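Local coordinates for protein NEQ263 (Nanoarchaeum equitans Kin4-M, PDB 5BN3) that probably binds ATP as the B-type subunit (NeqB) that assembles with NeqA into an archaeal ATP synthase core complex, at residues 131-136 / 285-290; 280-285 / 290-295. All coordinates share one frame; numbering follows the deposited sequence.

Interaction 1 of 2, residues 131-136 / 285-290; sequences AIFSPP and NDITHV
Ile287 meets Phe133 at the rim of its ring: the methyl CD1 lies in the ring plane, 3.9 Å from CD2, and the two side chains cross at about a right angle. The isoleucine is stretched out for this, CG1 anti to the backbone N (chi1 -158°) and CD1 continuing away from the main chain. Phe133 leaves strand 131-134 toward the loop, and it also packs against Leu280, Met282, Pro292 and Thr295. Farther along, Asn285 lies side by side with Pro135, both pointing the same way, and its OD1 sits 3.2 Å from CG of Pro135. Pro136 adds a looser touch, its CD 4.2 Å from the backbone N of Asn285. The loop holds its own shape: Asp286 to His289 form a type I turn, and Asp286 OD1 accepts from Thr288 N (2.9 Å, met from above the carboxylate plane) in an Asx turn. His289 follows as N-cap of helix 290-296, its ND1 bonded to Val291 N. Strand 131-134 leads toward helix 140-151, the strand-loop-helix place that a P-loop takes in this fold family. Ile287 also packs on Phe225 of a neighbouring alpha chain. With a methyl at a ring edge and an amide oxygen over a proline ring as the main touching groups, the join rests on shape and van der Waals contact, each segment keeping its own polar bonds: Ser134 OG to Pro135 O and the Asx turn.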
loop_
_atom_site.group_PDB
_atom_site.type_symbol
_atom_site.label_atom_id
_atom_site.label_comp_id
_atom_site.label_asym_id
_atom_site.label_seq_id
_atom_site.Cartn_x
_atom_site.Cartn_y
_atom_site.Cartn_z
ATOM N N ALA B 131 -6.159 12.379 25.863
ATOM C CA ALA B 131 -6.883 12.716 24.645
ATOM C C ALA B 131 -8.250 12.049 24.564
ATOM O O ALA B 131 -8.500 11.037 25.217
ATOM C CB ALA B 131 -6.056 12.353 23.431
ATOM N N ILE B 132 -9.135 12.628 23.760
ATOM C CA ILE B 132 -10.365 11.954 23.369
ATOM C C ILE B 132 -10.254 11.607 21.884
ATOM O O ILE B 132 -10.055 12.495 21.052
ATOM C CB ILE B 132 -11.607 12.842 23.608
ATOM C CG1 ILE B 132 -11.737 13.201 25.093
ATOM C CG2 ILE B 132 -12.873 12.137 23.133
ATOM C CD1 ILE B 132 -12.839 14.204 25.379
ATOM N N PHE B 133 -10.351 10.319 21.561
ATOM C CA PHE B 133 -10.326 9.864 20.172
ATOM C C PHE B 133 -11.757 9.559 19.766
ATOM O O PHE B 133 -12.458 8.832 20.474
ATOM C CB PHE B 133 -9.516 8.568 20.021
ATOM C CG PHE B 133 -8.031 8.723 20.235
ATOM C CD1 PHE B 133 -7.465 9.956 20.523
ATOM C CD2 PHE B 133 -7.197 7.618 20.131
ATOM C CE1 PHE B 133 -6.093 10.079 20.718
ATOM C CE2 PHE B 133 -5.830 7.734 20.322
ATOM C CZ PHE B 133 -5.278 8.968 20.618
ATOM N N SER B 134 -12.196 10.088 18.630
ATOM C CA SER B 134 -13.562 9.829 18.179
ATOM C C SER B 134 -13.653 9.496 16.695
ATOM O O SER B 134 -12.946 10.081 15.876
ATOM C CB SER B 134 -14.479 11.016 18.499
ATOM O OG SER B 134 -15.785 10.804 17.983
ATOM N N PRO B 135 -14.529 8.540 16.352
ATOM C CA PRO B 135 -14.935 8.349 14.957
ATOM C C PRO B 135 -15.671 9.600 14.507
ATOM O O PRO B 135 -16.217 10.309 15.357
ATOM C CB PRO B 135 -15.927 7.181 15.037
ATOM C CG PRO B 135 -15.611 6.480 16.325
ATOM C CD PRO B 135 -15.143 7.553 17.260
ATOM N N PRO B 136 -15.679 9.886 13.197
ATOM C CA PRO B 136 -16.465 11.030 12.718
ATOM C C PRO B 136 -17.933 10.894 13.117
ATOM O O PRO B 136 -18.475 9.789 13.062
ATOM C CB PRO B 136 -16.337 10.922 11.197
ATOM C CG PRO B 136 -15.033 10.234 10.983
ATOM C CD PRO B 136 -14.906 9.251 12.116
ATOM N N ASN B 285 -12.212 6.128 11.132
ATOM C CA ASN B 285 -12.401 5.395 12.387
ATOM C C ASN B 285 -11.275 4.376 12.574
ATOM O O ASN B 285 -11.496 3.242 13.004
ATOM C CB ASN B 285 -13.783 4.727 12.447
ATOM C CG ASN B 285 -14.123 4.212 13.835
ATOM O OD1 ASN B 285 -13.534 4.637 14.830
ATOM N ND2 ASN B 285 -15.072 3.287 13.905
ATOM N N ASP B 286 -10.061 4.804 12.239
ATOM C CA ASP B 286 -8.881 3.952 12.297
ATOM C C ASP B 286 -7.899 4.514 13.320
ATOM O O ASP B 286 -7.270 5.550 13.090
ATOM C CB ASP B 286 -8.231 3.875 10.910
ATOM C CG ASP B 286 -7.139 2.825 10.826
ATOM O OD1 ASP B 286 -6.727 2.288 11.877
ATOM O OD2 ASP B 286 -6.680 2.543 9.700
ATOM N N ILE B 287 -7.768 3.824 14.450
ATOM C CA ILE B 287 -6.897 4.274 15.533
ATOM C C ILE B 287 -5.423 4.147 15.158
ATOM O O ILE B 287 -4.551 4.710 15.824
ATOM C CB ILE B 287 -7.178 3.498 16.845
ATOM C CG1 ILE B 287 -6.689 4.289 18.060
ATOM C CG2 ILE B 287 -6.542 2.118 16.806
ATOM C CD1 ILE B 287 -7.229 3.777 19.382
ATOM N N THR B 288 -5.149 3.409 14.085
ATOM C CA THR B 288 -3.779 3.230 13.614
ATOM C C THR B 288 -3.370 4.301 12.606
ATOM O O THR B 288 -2.252 4.277 12.091
ATOM C CB THR B 288 -3.560 1.841 12.985
ATOM O OG1 THR B 288 -4.291 1.749 11.759
ATOM C CG2 THR B 288 -4.017 0.750 13.937
ATOM N N HIS B 289 -4.281 5.224 12.313
ATOM C CA HIS B 289 -3.947 6.370 11.477
ATOM C C HIS B 289 -2.875 7.182 12.197
ATOM O O HIS B 289 -2.865 7.244 13.424
ATOM C CB HIS B 289 -5.182 7.230 11.216
ATOM C CG HIS B 289 -4.935 8.385 10.297
ATOM N ND1 HIS B 289 -4.429 9.588 10.733
ATOM C CD2 HIS B 289 -5.139 8.523 8.963
ATOM C CE1 HIS B 289 -4.324 10.419 9.708
ATOM N NE2 HIS B 289 -4.751 9.795 8.625
ATOM N N VAL B 290 -1.976 7.798 11.435
ATOM C CA VAL B 290 -0.806 8.458 12.015
ATOM C C VAL B 290 -1.128 9.481 13.116
ATOM O O VAL B 290 -0.397 9.571 14.102
ATOM C CB VAL B 290 0.087 9.089 10.920
ATOM C CG1 VAL B 290 -0.686 10.116 10.137
ATOM C CG2 VAL B 290 1.326 9.719 11.528
#

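Interaction 2 of 2, residues 280-285 / 290-295; sequences LTMPGN and VVPDLT
Leu280 and Pro292 carry the apolar part of this contact, crossing at about a right angle with CD1 of the leucine 3.7 Å from CB of the proline. Leu280 CG stands between its backbone N and carbonyl carbon (chi1 59°), a crowded position that turns both methyls to the helix. The other methyl, CD2, lies 4.0 Å from Val291 CG1 and meets Thr295 tip to tip, 3.4 Å from its OG1. Met282 comes in at a slant, its CG 4.0 Å from Pro292 CB; beyond CG the chain leads away, with a bend at chi3. Pro283 CD reaches Pro292 CD at 4.3 Å. The segments belong to a strand-loop-helix connection of the nucleotide-binding domain: strand 273-281, in the mostly parallel sheet, passes through a tight turn closed by Asn285 N to Met282 O, and helix 290-296 folds back over the strand's end. Pro292 falls in the helix's first turn, where its missing N-H breaks no helical bond. A side-chain hydrogen bond lies within the helix: Val291 O accepts from Thr295 N and, on the opposite face of its plane, from Thr295 OG1 (2.9 Å), which, with Tyr263 OH also bonded to OG1, probably holds the threonine's rotation.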
loop_
_atom_site.group_PDB
_atom_site.type_symbol
_atom_site.label_atom_id
_atom_site.label_comp_id
_atom_site.label_asym_id
_atom_site.label_seq_id
_atom_site.Cartn_x
_atom_site.Cartn_y
_atom_site.Cartn_z
ATOM N N LEU B 280 -9.397 14.636 19.007
ATOM C CA LEU B 280 -9.185 14.386 17.585
ATOM C C LEU B 280 -10.189 13.413 16.985
ATOM O O LEU B 280 -10.726 12.540 17.673
ATOM C CB LEU B 280 -7.746 13.924 17.310
ATOM C CG LEU B 280 -7.205 12.654 17.971
ATOM C CD1 LEU B 280 -7.515 11.420 17.141
ATOM C CD2 LEU B 280 -5.705 12.774 18.186
ATOM N N THR B 281 -10.441 13.587 15.694
ATOM C CA THR B 281 -11.248 12.650 14.933
ATOM C C THR B 281 -10.303 11.630 14.318
ATOM O O THR B 281 -9.321 12.005 13.672
ATOM C CB THR B 281 -12.020 13.369 13.811
ATOM O OG1 THR B 281 -12.908 14.339 14.384
ATOM C CG2 THR B 281 -12.824 12.375 12.995
ATOM N N MET B 282 -10.570 10.346 14.542
ATOM C CA MET B 282 -9.806 9.288 13.888
ATOM C C MET B 282 -10.369 9.121 12.485
ATOM O O MET B 282 -11.462 8.576 12.333
ATOM C CB MET B 282 -9.946 7.968 14.655
ATOM C CG MET B 282 -9.491 8.020 16.105
ATOM S SD MET B 282 -9.626 6.425 16.952
ATOM C CE MET B 282 -11.394 6.345 17.269
ATOM N N PRO B 283 -9.627 9.587 11.461
ATOM C CA PRO B 283 -10.101 9.683 10.071
ATOM C C PRO B 283 -11.091 8.587 9.643
ATOM O O PRO B 283 -12.293 8.817 9.773
ATOM C CB PRO B 283 -8.800 9.641 9.267
ATOM C CG PRO B 283 -7.839 10.396 10.157
ATOM C CD PRO B 283 -8.208 9.978 11.576
ATOM N N GLY B 284 -10.628 7.426 9.192
ATOM C CA GLY B 284 -11.549 6.355 8.793
ATOM C C GLY B 284 -12.010 5.502 9.973
ATOM O O GLY B 284 -12.181 4.291 9.824
ATOM N N ASN B 285 -12.212 6.128 11.132
ATOM C CA ASN B 285 -12.401 5.395 12.387
ATOM C C ASN B 285 -11.275 4.376 12.574
ATOM O O ASN B 285 -11.496 3.242 13.004
ATOM C CB ASN B 285 -13.783 4.727 12.447
ATOM C CG ASN B 285 -14.123 4.212 13.835
ATOM O OD1 ASN B 285 -13.534 4.637 14.830
ATOM N ND2 ASN B 285 -15.072 3.287 13.905
ATOM N N VAL B 290 -1.976 7.798 11.435
ATOM C CA VAL B 290 -0.806 8.458 12.015
ATOM C C VAL B 290 -1.128 9.481 13.116
ATOM O O VAL B 290 -0.397 9.571 14.102
ATOM C CB VAL B 290 0.087 9.089 10.920
ATOM C CG1 VAL B 290 -0.686 10.116 10.137
ATOM C CG2 VAL B 290 1.326 9.719 11.528
ATOM N N VAL B 291 -2.218 10.231 12.973
ATOM C CA VAL B 291 -2.550 11.239 13.984
ATOM C C VAL B 291 -2.974 10.650 15.345
ATOM O O VAL B 291 -2.385 10.994 16.369
ATOM C CB VAL B 291 -3.570 12.285 13.470
ATOM C CG1 VAL B 291 -3.950 13.252 14.578
ATOM C CG2 VAL B 291 -2.995 13.040 12.283
ATOM N N PRO B 292 -3.987 9.762 15.369
ATOM C CA PRO B 292 -4.273 9.169 16.684
ATOM C C PRO B 292 -3.150 8.274 17.202
ATOM O O PRO B 292 -2.977 8.174 18.417
ATOM C CB PRO B 292 -5.541 8.338 16.437
ATOM C CG PRO B 292 -5.572 8.102 14.963
ATOM C CD PRO B 292 -4.965 9.334 14.351
ATOM N N ASP B 293 -2.407 7.626 16.307
ATOM C CA ASP B 293 -1.324 6.745 16.729
ATOM C C ASP B 293 -0.194 7.508 17.418
ATOM O O ASP B 293 0.262 7.114 18.494
ATOM C CB ASP B 293 -0.775 5.944 15.545
ATOM C CG ASP B 293 0.323 4.988 15.952
ATOM O OD1 ASP B 293 0.029 4.029 16.701
ATOM O OD2 ASP B 293 1.483 5.181 15.525
ATOM N N LEU B 294 0.255 8.600 16.804
ATOM C CA LEU B 294 1.304 9.424 17.409
ATOM C C LEU B 294 0.815 10.084 18.695
ATOM O O LEU B 294 1.562 10.189 19.670
ATOM C CB LEU B 294 1.811 10.484 16.423
ATOM C CG LEU B 294 2.582 9.988 15.198
ATOM C CD1 LEU B 294 3.178 11.154 14.421
ATOM C CD2 LEU B 294 3.669 9.003 15.595
ATOM N N THR B 295 -0.442 10.521 18.697
ATOM C CA THR B 295 -1.028 11.138 19.884
ATOM C C THR B 295 -1.094 10.122 21.020
ATOM O O THR B 295 -0.819 10.450 22.179
ATOM C CB THR B 295 -2.431 11.696 19.585
ATOM O OG1 THR B 295 -2.324 12.754 18.623
ATOM C CG2 THR B 295 -3.084 12.237 20.851
#

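How the interactions relate
Both interactions serve the same corner of the mixed sheet, where strands 131-134 and 273-281 run side by side in parallel and each passes into a loop. Probable hydrogen bonds of Ser134 N to Leu280 O (3.0 Å) and Ser134 O to Met282 N (2.7 Å) tie the two contacts. Interaction 2 is the core one, with every touching residue buried and aliphatic groups packed between strand end and helix. Interaction 1 is partly buried and thinner, setting two prolines and a phenyl edge against a loop; both border alpha chains, so burial makes the difference. Phe133 bridges them, since its CZ lies 3.3 Å from Pro292 O, and the segments share Asn285, which makes contact only in interaction 1.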